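Local structure of beta-galacturonidase (Eisenbergiella tayi, 6NCW) at residues A19-H24 against L112-D117. The protein is a family 2 glycoside hydrolase of a human gut bacterium that acts as a beta-galacturonidase, probably removing terminal galacturonic acid from its substrates. Sequence-based numbering, arbitrary orientation.
Sequences ALWNFH and LEVIAD
Trp-21 turns its CG away from its own carbonyl carbon and beside the backbone N (chi1 -61°), while Leu-112 swings CG anti to the backbone N (chi1 178°), with chi2 57° setting CD2; the two side chains converge from strands that are not direct neighbours. Their meeting illustrates how a large aromatic residue can reach past an intervening strand. Between the two segments, only the benzo half of the indole does the touching. Its outermost corner, CH2 of Trp-21, lies 3.6 Å from CD2 of Leu-112, a methyl that approaches the ring at a slant and also lies 4.1 Å from CZ3 of Trp-21. Val-114 comes in differently: its CG2 sits at the ring edge, near the ring plane, 3.9 Å from CZ3 of Trp-21. Two methyl groups, one from each of two residues on the same side of strand 109-117, thus border the same end of the indole, and the contact is wholly apolar. The polar edge of the indole looks outside the pair: NE1 of Trp-21 hydrogen-bonds to the backbone O of Leu-16, a bond that should help fix the ring's rotation. Strand 55-63 runs between the two segments, and its Tyr-58 and Arg-60 also pack on Trp-21. Further along, Leu-112 touches Val-81 and Val-83 of strand 78-83, so the apolar layer continues across the sheet. All three touching residues are buried. The intervening Glu-113 sets off from the backbone in the other direction, as strand alternation expects, and its carboxylate OE2 hydrogen-bonds to OG of Ser-57 on strand 55-63. Far from the galacturonate-binding residues, this is apolar packing between non-adjacent strands on one face of a six-stranded antiparallel sheet, consistent with the N-terminal jelly-roll-like beta-sandwich domain of family 2 glycoside hydrolases.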
loop_
_atom_site.group_PDB
_atom_site.type_symbol
_atom_site.label_atom_id
_atom_site.label_comp_id
_atom_site.label_asym_id
_atom_site.label_seq_id
_atom_site.Cartn_x
_atom_site.Cartn_y
_atom_site.Cartn_z
ATOM N N ALA A 19 -31.863 12.134 8.131
ATOM C CA ALA A 19 -32.874 11.097 8.292
ATOM C C ALA A 19 -32.704 10.092 7.168
ATOM O O ALA A 19 -32.023 10.353 6.174
ATOM C CB ALA A 19 -34.299 11.687 8.278
ATOM N N LEU A 20 -33.344 8.938 7.325
ATOM C CA LEU A 20 -33.434 7.963 6.251
ATOM C C LEU A 20 -34.689 8.242 5.425
ATOM O O LEU A 20 -35.776 8.422 5.984
ATOM C CB LEU A 20 -33.453 6.538 6.820
ATOM C CG LEU A 20 -32.312 6.137 7.765
ATOM C CD1 LEU A 20 -32.369 4.657 8.086
ATOM C CD2 LEU A 20 -30.951 6.490 7.159
ATOM N N TRP A 21 -34.529 8.305 4.101
ATOM C CA TRP A 21 -35.635 8.327 3.157
ATOM C C TRP A 21 -35.655 7.014 2.389
ATOM O O TRP A 21 -34.676 6.264 2.379
ATOM C CB TRP A 21 -35.521 9.468 2.140
ATOM C CG TRP A 21 -35.505 10.881 2.652
ATOM C CD1 TRP A 21 -35.058 11.336 3.868
ATOM C CD2 TRP A 21 -35.960 12.033 1.932
ATOM N NE1 TRP A 21 -35.210 12.715 3.942
ATOM C CE2 TRP A 21 -35.763 13.158 2.764
ATOM C CE3 TRP A 21 -36.516 12.221 0.653
ATOM C CZ2 TRP A 21 -36.091 14.443 2.360
ATOM C CZ3 TRP A 21 -36.839 13.501 0.254
ATOM C CH2 TRP A 21 -36.620 14.598 1.103
ATOM N N ASN A 22 -36.770 6.748 1.719
ATOM C CA ASN A 22 -36.841 5.580 0.852
ATOM C C ASN A 22 -36.231 5.921 -0.493
ATOM O O ASN A 22 -36.514 6.982 -1.054
ATOM C CB ASN A 22 -38.286 5.120 0.668
ATOM C CG ASN A 22 -38.806 4.381 1.871
ATOM O OD1 ASN A 22 -38.055 3.705 2.572
ATOM N ND2 ASN A 22 -40.092 4.501 2.117
ATOM N N PHE A 23 -35.410 4.998 -1.013
ATOM C CA PHE A 23 -34.597 5.211 -2.199
ATOM C C PHE A 23 -34.706 4.025 -3.144
ATOM O O PHE A 23 -34.635 2.871 -2.719
ATOM C CB PHE A 23 -33.117 5.426 -1.812
ATOM C CG PHE A 23 -32.165 5.492 -2.995
ATOM C CD1 PHE A 23 -31.436 4.374 -3.392
ATOM C CD2 PHE A 23 -31.977 6.682 -3.682
ATOM C CE1 PHE A 23 -30.542 4.441 -4.471
ATOM C CE2 PHE A 23 -31.093 6.758 -4.760
ATOM C CZ PHE A 23 -30.369 5.637 -5.153
ATOM N N HIS A 24 -34.852 4.321 -4.433
ATOM C CA HIS A 24 -34.711 3.310 -5.467
ATOM C C HIS A 24 -34.352 4.005 -6.780
ATOM O O HIS A 24 -34.771 5.141 -7.020
ATOM C CB HIS A 24 -35.983 2.449 -5.602
ATOM C CG HIS A 24 -37.206 3.205 -6.005
ATOM N ND1 HIS A 24 -37.528 3.450 -7.323
ATOM C CD2 HIS A 24 -38.201 3.748 -5.265
ATOM C CE1 HIS A 24 -38.665 4.117 -7.377
ATOM N NE2 HIS A 24 -39.091 4.315 -6.142
ATOM N N LEU A 112 -43.666 13.390 0.060
ATOM C CA LEU A 112 -42.613 14.120 -0.636
ATOM C C LEU A 112 -41.770 13.134 -1.432
ATOM O O LEU A 112 -41.309 12.119 -0.890
ATOM C CB LEU A 112 -41.725 14.881 0.346
ATOM C CG LEU A 112 -40.560 15.652 -0.283
ATOM C CD1 LEU A 112 -41.045 16.649 -1.330
ATOM C CD2 LEU A 112 -39.767 16.363 0.803
ATOM N N GLU A 113 -41.575 13.423 -2.710
ATOM C CA GLU A 113 -40.723 12.594 -3.550
ATOM C C GLU A 113 -39.824 13.501 -4.365
ATOM O O GLU A 113 -40.302 14.463 -4.972
ATOM C CB GLU A 113 -41.526 11.681 -4.477
ATOM C CG GLU A 113 -40.648 10.865 -5.433
ATOM C CD GLU A 113 -41.442 9.895 -6.293
ATOM O OE1 GLU A 113 -42.625 10.196 -6.596
ATOM O OE2 GLU A 113 -40.883 8.828 -6.664
ATOM N N VAL A 114 -38.528 13.204 -4.359
ATOM C CA VAL A 114 -37.543 13.937 -5.138
ATOM C C VAL A 114 -36.937 12.972 -6.146
ATOM O O VAL A 114 -36.436 11.905 -5.770
ATOM C CB VAL A 114 -36.455 14.550 -4.245
ATOM C CG1 VAL A 114 -35.481 15.369 -5.080
ATOM C CG2 VAL A 114 -37.090 15.393 -3.170
ATOM N N ILE A 115 -37.014 13.329 -7.424
ATOM C CA ILE A 115 -36.324 12.592 -8.476
ATOM C C ILE A 115 -34.988 13.300 -8.684
ATOM O O ILE A 115 -34.953 14.466 -9.089
ATOM C CB ILE A 115 -37.135 12.544 -9.779
ATOM C CG1 ILE A 115 -38.606 12.182 -9.519
ATOM C CG2 ILE A 115 -36.499 11.567 -10.764
ATOM C CD1 ILE A 115 -38.792 10.777 -9.041
ATOM N N ALA A 116 -33.896 12.612 -8.371
ATOM C CA ALA A 116 -32.549 13.130 -8.578
ATOM C C ALA A 116 -31.928 12.439 -9.775
ATOM O O ALA A 116 -32.123 11.237 -9.979
ATOM C CB ALA A 116 -31.664 12.910 -7.348
ATOM N N ASP A 117 -31.149 13.195 -10.540
ATOM C CA ASP A 117 -30.589 12.728 -11.795
ATOM C C ASP A 117 -29.171 13.272 -11.938
ATOM O O ASP A 117 -28.972 14.482 -11.831
ATOM C CB ASP A 117 -31.470 13.201 -12.956
ATOM C CG ASP A 117 -31.030 12.651 -14.285
ATOM O OD1 ASP A 117 -30.105 11.795 -14.318
ATOM O OD2 ASP A 117 -31.621 13.068 -15.301
#